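Local coordinates for cell division protein FtsI/penicillin binding protein 2 (Legionella pneumophila subsp. pneumophila ATCC 43290, PDB 4ZTK), which probably cross-links peptidoglycan stem peptides during cell division, as a D,D-transpeptidase of the penicillin-binding protein family, at residues R152-L155 with T156-G159; F206-G209 with N210-I213; H19-P22 with R23-Q26. All coordinates share one frame; numbering follows the deposited sequence.

Contact 1. Residues R152-L155 with T156-G159; sequences RKKL and TEFG
Lys153 and Lys154 both turn CG anti to the backbone N (chi1 168° and -173°), whereas Glu157 sets CG anti to its own carbonyl carbon, and the three side chains meet in a salt-bridge network on the last turn of helix 148-157, which ends in a Schellman motif. Lys153 runs out extended and bends at its final torsion, bringing NZ to 2.9 Å from Glu157 OE1, which it meets from above the carboxylate plane. Lys154 folds twice, at chi2 and chi3, and its NZ lies 2.8 Å from Glu157 OE2, on the syn side but tilted out of the carboxylate plane. With one ammonium group on each oxygen, the carboxylate is held against rotation and probably kept ionised; Lys154 NZ also donates to Ile213 O. The chi1 of Lys154 also lays its CG 3.9 Å from CE2 of the Phe158 ring, which lies edge-to-face with Phe85. A buried Leu155 points from the same turn onto Phe85 and Ile86 of helix 83-92. Glu157 N makes the regular helical bond to Lys153 O, but Phe158 N has two weak acceptors, Lys154 O and Leu155 O, as the helix runs out. Gly159 then takes positive phi, and its N turns back to Thr156 O in a closing bond of the motif. One turn back, Arg152 O is gripped twice from Thr156: OG1 donates over 2.8 Å from one face of the carbonyl plane, and Thr156 N reaches the same oxygen over 3.0 Å from the opposite face.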
loop_
_atom_site.group_PDB
_atom_site.type_symbol
_atom_site.label_atom_id
_atom_site.label_comp_id
_atom_site.label_asym_id
_atom_site.label_seq_id
_atom_site.Cartn_x
_atom_site.Cartn_y
_atom_site.Cartn_z
ATOM N N ARG A 152 -9.438 -0.875 -15.794
ATOM C CA ARG A 152 -10.142 0.298 -15.283
ATOM C C ARG A 152 -11.339 -0.081 -14.407
ATOM O O ARG A 152 -11.534 0.492 -13.339
ATOM C CB ARG A 152 -10.595 1.214 -16.419
ATOM C CG ARG A 152 -9.482 2.028 -17.049
ATOM C CD ARG A 152 -10.063 3.169 -17.874
ATOM N NE ARG A 152 -10.799 4.111 -17.036
ATOM C CZ ARG A 152 -11.549 5.102 -17.505
ATOM N NH1 ARG A 152 -11.670 5.284 -18.812
ATOM N NH2 ARG A 152 -12.184 5.906 -16.663
ATOM N N LYS A 153 -12.131 -1.046 -14.864
ATOM C CA LYS A 153 -13.316 -1.476 -14.127
ATOM C C LYS A 153 -12.959 -2.120 -12.792
ATOM O O LYS A 153 -13.515 -1.762 -11.752
ATOM C CB LYS A 153 -14.150 -2.446 -14.963
ATOM C CG LYS A 153 -15.234 -3.164 -14.172
ATOM C CD LYS A 153 -16.142 -3.975 -15.087
ATOM C CE LYS A 153 -17.136 -4.799 -14.284
ATOM N NZ LYS A 153 -16.447 -5.755 -13.365
ATOM N N LYS A 154 -12.035 -3.071 -12.820
ATOM C CA LYS A 154 -11.697 -3.804 -11.607
ATOM C C LYS A 154 -10.990 -2.921 -10.581
ATOM O O LYS A 154 -11.258 -3.025 -9.385
ATOM C CB LYS A 154 -10.884 -5.065 -11.921
ATOM C CG LYS A 154 -10.648 -5.966 -10.710
ATOM C CD LYS A 154 -11.960 -6.418 -10.078
ATOM C CE LYS A 154 -12.790 -7.241 -11.047
ATOM N NZ LYS A 154 -14.135 -7.538 -10.487
ATOM N N LEU A 155 -10.103 -2.040 -11.037
ATOM C CA LEU A 155 -9.421 -1.145 -10.101
ATOM C C LEU A 155 -10.388 -0.113 -9.514
ATOM O O LEU A 155 -10.247 0.295 -8.359
ATOM C CB LEU A 155 -8.211 -0.463 -10.741
ATOM C CG LEU A 155 -6.875 -1.135 -10.398
ATOM C CD1 LEU A 155 -6.838 -2.574 -10.901
ATOM C CD2 LEU A 155 -5.700 -0.338 -10.944
ATOM N N THR A 156 -11.373 0.294 -10.309
ATOM C CA THR A 156 -12.409 1.195 -9.823
ATOM C C THR A 156 -13.193 0.511 -8.708
ATOM O O THR A 156 -13.472 1.112 -7.672
ATOM C CB THR A 156 -13.355 1.641 -10.963
ATOM O OG1 THR A 156 -12.645 2.519 -11.846
ATOM C CG2 THR A 156 -14.586 2.374 -10.411
ATOM N N GLU A 157 -13.516 -0.758 -8.920
ATOM C CA GLU A 157 -14.205 -1.549 -7.908
ATOM C C GLU A 157 -13.399 -1.720 -6.621
ATOM O O GLU A 157 -13.974 -1.923 -5.552
ATOM C CB GLU A 157 -14.598 -2.912 -8.477
ATOM C CG GLU A 157 -15.730 -2.833 -9.486
ATOM C CD GLU A 157 -16.076 -4.181 -10.089
ATOM O OE1 GLU A 157 -16.930 -4.223 -10.999
ATOM O OE2 GLU A 157 -15.494 -5.197 -9.657
ATOM N N PHE A 158 -12.073 -1.658 -6.723
ATOM C CA PHE A 158 -11.208 -1.709 -5.546
ATOM C C PHE A 158 -11.102 -0.363 -4.824
ATOM O O PHE A 158 -10.433 -0.259 -3.792
ATOM C CB PHE A 158 -9.799 -2.184 -5.916
ATOM C CG PHE A 158 -9.642 -3.679 -5.918
ATOM C CD1 PHE A 158 -9.714 -4.397 -4.735
ATOM C CD2 PHE A 158 -9.397 -4.363 -7.101
ATOM C CE1 PHE A 158 -9.559 -5.774 -4.729
ATOM C CE2 PHE A 158 -9.240 -5.743 -7.106
ATOM C CZ PHE A 158 -9.325 -6.450 -5.918
ATOM N N GLY A 159 -11.739 0.667 -5.378
ATOM C CA GLY A 159 -11.746 1.975 -4.750
ATOM C C GLY A 159 -10.747 2.951 -5.346
ATOM O O GLY A 159 -10.505 4.015 -4.779
#

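Contact 2. Residues F206-G209 with N210-I213; sequences FDRG and NSAI
Phe206 O accepts a weak bond from Asn210 N, and Arg208 O another from Ser211 N, as a short 3-10 turn at 206-207 leads through positive phi at both Gly209 and Asn210 into strand 211-212. Asn210 and Ser211 both face Ser205 on the partner strand, which makes the return a G1 beta bulge in a two-stranded antiparallel hairpin. The main link across the turn is polar: Ser211 OG donates to Arg208 O over 2.6 Å, nearly along the C=O axis at 165°. The hydroxyl is put there by chi1 of -64°, which leaves OG beside its own backbone N, so that hydroxyl and amide of one residue converge on a single carbonyl oxygen; the amide's bond, at 3.3 Å from N to Arg208 O, is the weak one. Beyond this bond the arginine side chain follows the returning strand. Its guanidinium passes with one face toward Ser211 CB, which is 4.2 Å from NH1, and a bend at chi3 carries NH2 to 3.6 Å from Ile213 CD1, a methyl that reaches it obliquely. The Arg208 side chain also touches Glu157 of helix 148-157. Asn210 OD1 comes 4.0 Å from Phe206 CA and accepts a weak bond from Asn201 ND2. Much of the turn lies at the surface, but its two hydrophobic ends pack on helices: Phe206 on Ala197 and Ile198 of helix 189-200, and Ile213, buried, on Ile198 and on Glu157 at the end of helix 148-157, with Ser205 of strand 204-205 against it.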
loop_
_atom_site.group_PDB
_atom_site.type_symbol
_atom_site.label_atom_id
_atom_site.label_comp_id
_atom_site.label_asym_id
_atom_site.label_seq_id
_atom_site.Cartn_x
_atom_site.Cartn_y
_atom_site.Cartn_z
ATOM N N PHE A 206 -16.808 -4.386 1.891
ATOM C CA PHE A 206 -17.713 -3.818 2.883
ATOM C C PHE A 206 -18.600 -2.705 2.321
ATOM O O PHE A 206 -19.825 -2.758 2.442
ATOM C CB PHE A 206 -16.862 -3.262 4.023
ATOM C CG PHE A 206 -15.485 -2.836 3.578
ATOM C CD1 PHE A 206 -15.257 -1.552 3.105
ATOM C CD2 PHE A 206 -14.424 -3.731 3.604
ATOM C CE1 PHE A 206 -14.002 -1.166 2.682
ATOM C CE2 PHE A 206 -13.173 -3.351 3.184
ATOM C CZ PHE A 206 -12.960 -2.066 2.725
ATOM N N ASP A 207 -17.971 -1.706 1.702
ATOM C CA ASP A 207 -18.673 -0.538 1.161
ATOM C C ASP A 207 -19.690 -0.901 0.076
ATOM O O ASP A 207 -20.576 -0.108 -0.243
ATOM C CB ASP A 207 -17.671 0.492 0.620
ATOM C CG ASP A 207 -16.816 1.114 1.714
ATOM O OD1 ASP A 207 -17.253 1.113 2.884
ATOM O OD2 ASP A 207 -15.711 1.609 1.402
ATOM N N ARG A 208 -19.549 -2.094 -0.493
ATOM C CA ARG A 208 -20.510 -2.597 -1.464
ATOM C C ARG A 208 -21.350 -3.732 -0.883
ATOM O O ARG A 208 -21.660 -4.702 -1.576
ATOM C CB ARG A 208 -19.807 -3.056 -2.741
ATOM C CG ARG A 208 -19.412 -1.923 -3.672
ATOM C CD ARG A 208 -18.954 -2.472 -5.010
ATOM N NE ARG A 208 -19.911 -3.437 -5.544
ATOM C CZ ARG A 208 -19.684 -4.209 -6.602
ATOM N NH1 ARG A 208 -20.613 -5.062 -7.014
ATOM N NH2 ARG A 208 -18.528 -4.132 -7.247
ATOM N N GLY A 209 -21.716 -3.599 0.388
ATOM C CA GLY A 209 -22.540 -4.589 1.062
ATOM C C GLY A 209 -21.865 -5.942 1.164
ATOM O O GLY A 209 -22.520 -6.980 1.079
ATOM N N ASN A 210 -20.549 -5.919 1.350
ATOM C CA ASN A 210 -19.729 -7.129 1.401
ATOM C C ASN A 210 -19.849 -7.995 0.146
ATOM O O ASN A 210 -19.982 -9.217 0.227
ATOM C CB ASN A 210 -20.008 -7.944 2.671
ATOM C CG ASN A 210 -18.733 -8.384 3.372
ATOM O OD1 ASN A 210 -18.107 -7.605 4.094
ATOM N ND2 ASN A 210 -18.342 -9.635 3.159
ATOM N N SER A 211 -19.800 -7.348 -1.015
ATOM C CA SER A 211 -19.795 -8.054 -2.289
ATOM C C SER A 211 -18.385 -8.522 -2.625
ATOM O O SER A 211 -17.408 -7.850 -2.302
ATOM C CB SER A 211 -20.317 -7.147 -3.404
ATOM O OG SER A 211 -21.669 -6.792 -3.177
ATOM N N ALA A 212 -18.284 -9.676 -3.276
ATOM C CA ALA A 212 -16.997 -10.195 -3.713
ATOM C C ALA A 212 -16.485 -9.398 -4.905
ATOM O O ALA A 212 -17.094 -9.407 -5.972
ATOM C CB ALA A 212 -17.111 -11.671 -4.071
ATOM N N ILE A 213 -15.371 -8.698 -4.714
ATOM C CA ILE A 213 -14.736 -7.956 -5.799
ATOM C C ILE A 213 -13.928 -8.907 -6.675
ATOM O O ILE A 213 -13.924 -8.787 -7.899
ATOM C CB ILE A 213 -13.831 -6.831 -5.261
ATOM C CG1 ILE A 213 -14.653 -5.863 -4.412
ATOM C CG2 ILE A 213 -13.160 -6.086 -6.403
ATOM C CD1 ILE A 213 -15.888 -5.334 -5.126
#

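Contact 3. Residues H19-P22 with R23-Q26; sequences HLDP and RMQQ
Asp21 and Met24, a selenomethionine, make the close side of this helix start: Asp21 OD2 lies 3.2 Å from Met24 CG and accepts a weak bond from Met24 N over 3.4 Å. With CG anti to the backbone N (chi1 177°), the aspartate swings its carboxylate over the first turn, where the helix dipole would probably stabilise its negative charge. Its backbone is held more firmly, since Gln25 N donates to Asp21 O over 2.8 Å, with a C=O...N angle of 164°. Next in line, Gln26 N reaches Pro22 O over 3.2 Å from above the carbonyl plane. Met24 turns its buried end onto Ala58 and Tyr274, in two strands of the main sheet. On the solvent side Pro22, Arg23 and Gln26 lie exposed, and Gln26 meets 19-22 only through its backbone and CB at Pro22 O. Between these extremes Leu20 only grazes Gln25, its CG 4.1 Å from OE1, while the other end of that amide, NE2, is tied to Phe59 O and Glu29 OE2. Arg23 leads its guanidinium away, NH2 making a weak bond to Ser312 OG. An aspartate N-cap followed by proline at the first helical position is a classic helix start, here opening helix 22-38 beside strand 56-63.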
loop_
_atom_site.group_PDB
_atom_site.type_symbol
_atom_site.label_atom_id
_atom_site.label_comp_id
_atom_site.label_asym_id
_atom_site.label_seq_id
_atom_site.Cartn_x
_atom_site.Cartn_y
_atom_site.Cartn_z
ATOM N N HIS A 19 -13.985 6.132 14.332
ATOM C CA HIS A 19 -13.831 4.764 14.828
ATOM C C HIS A 19 -12.498 4.509 15.534
ATOM O O HIS A 19 -12.110 3.359 15.744
ATOM C CB HIS A 19 -14.003 3.765 13.682
ATOM C CG HIS A 19 -15.238 3.989 12.866
ATOM N ND1 HIS A 19 -16.488 3.584 13.282
ATOM C CD2 HIS A 19 -15.414 4.574 11.659
ATOM C CE1 HIS A 19 -17.381 3.911 12.365
ATOM N NE2 HIS A 19 -16.755 4.513 11.369
ATOM N N LEU A 20 -11.812 5.581 15.912
ATOM C CA LEU A 20 -10.460 5.483 16.462
ATOM C C LEU A 20 -10.354 4.662 17.747
ATOM O O LEU A 20 -11.190 4.777 18.640
ATOM C CB LEU A 20 -9.875 6.882 16.680
ATOM C CG LEU A 20 -8.876 7.372 15.628
ATOM C CD1 LEU A 20 -9.361 7.078 14.214
ATOM C CD2 LEU A 20 -8.620 8.856 15.801
ATOM N N ASP A 21 -9.319 3.830 17.821
ATOM C CA ASP A 21 -9.029 3.042 19.015
ATOM C C ASP A 21 -7.800 3.586 19.743
ATOM O O ASP A 21 -6.689 3.541 19.213
ATOM C CB ASP A 21 -8.800 1.573 18.655
ATOM C CG ASP A 21 -8.424 0.734 19.861
ATOM O OD1 ASP A 21 -9.097 0.862 20.908
ATOM O OD2 ASP A 21 -7.451 -0.041 19.773
ATOM N N PRO A 22 -8.002 4.094 20.969
ATOM C CA PRO A 22 -6.973 4.756 21.782
ATOM C C PRO A 22 -5.695 3.937 21.982
ATOM O O PRO A 22 -4.612 4.520 22.029
ATOM C CB PRO A 22 -7.679 4.996 23.125
ATOM C CG PRO A 22 -8.903 4.138 23.095
ATOM C CD PRO A 22 -9.299 4.053 21.662
ATOM N N ARG A 23 -5.814 2.620 22.102
ATOM C CA ARG A 23 -4.637 1.763 22.229
ATOM C C ARG A 23 -3.828 1.741 20.928
ATOM O O ARG A 23 -2.597 1.844 20.942
ATOM C CB ARG A 23 -5.042 0.341 22.613
ATOM C CG ARG A 23 -3.866 -0.601 22.818
ATOM C CD ARG A 23 -4.220 -2.032 22.433
ATOM N NE ARG A 23 -3.094 -2.946 22.623
ATOM C CZ ARG A 23 -3.018 -4.161 22.086
ATOM N NH1 ARG A 23 -4.001 -4.611 21.315
ATOM N NH2 ARG A 23 -1.956 -4.923 22.314
HETATM N N MSE A 24 -4.521 1.602 19.802
HETATM C CA MSE A 24 -3.853 1.593 18.503
HETATM C C MSE A 24 -3.265 2.962 18.196
HETATM O O MSE A 24 -2.159 3.068 17.666
HETATM C CB MSE A 24 -4.816 1.186 17.387
HETATM C CG MSE A 24 -5.248 -0.271 17.406
HETATM SE SE MSE A 24 -3.772 -1.552 17.328
HETATM C CE MSE A 24 -2.612 -0.671 16.028
ATOM N N GLN A 25 -4.015 4.006 18.541
ATOM C CA GLN A 25 -3.600 5.377 18.278
ATOM C C GLN A 25 -2.278 5.710 18.956
ATOM O O GLN A 25 -1.392 6.311 18.353
ATOM C CB GLN A 25 -4.674 6.359 18.742
ATOM C CG GLN A 25 -4.358 7.797 18.407
ATOM C CD GLN A 25 -4.232 8.023 16.912
ATOM O OE1 GLN A 25 -4.800 7.285 16.112
ATOM N NE2 GLN A 25 -3.483 9.048 16.530
ATOM N N GLN A 26 -2.152 5.313 20.215
ATOM C CA GLN A 26 -0.944 5.584 20.979
ATOM C C GLN A 26 0.260 4.843 20.399
ATOM O O GLN A 26 1.364 5.383 20.347
ATOM C CB GLN A 26 -1.163 5.215 22.444
ATOM C CG GLN A 26 -0.018 5.591 23.344
ATOM C CD GLN A 26 -0.453 5.791 24.781
ATOM O OE1 GLN A 26 -1.326 6.612 25.074
ATOM N NE2 GLN A 26 0.150 5.034 25.687
#

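Overall arrangement
Along the chain contact 3 comes first, then contact 1, then contact 2. Contacts 1 and 2 are neighbours, their centres 12 Å apart: the end of helix 148-157 meets the hairpin of strands 204-205 and 211-212, joined by the Lys154 bond, by Phe158 CZ against Ile213 CG2 and by Arg208 beside Glu157. Both belong to the helical part of the transpeptidase fold. Contact 3 stands apart, its centre 30 Å from that of contact 1 and 25 Å from that of contact 2, where helix 22-38 lies against the five-stranded antiparallel sheet. The three thus sample the sheet and the helical region, between which enzymes of this family place their active site.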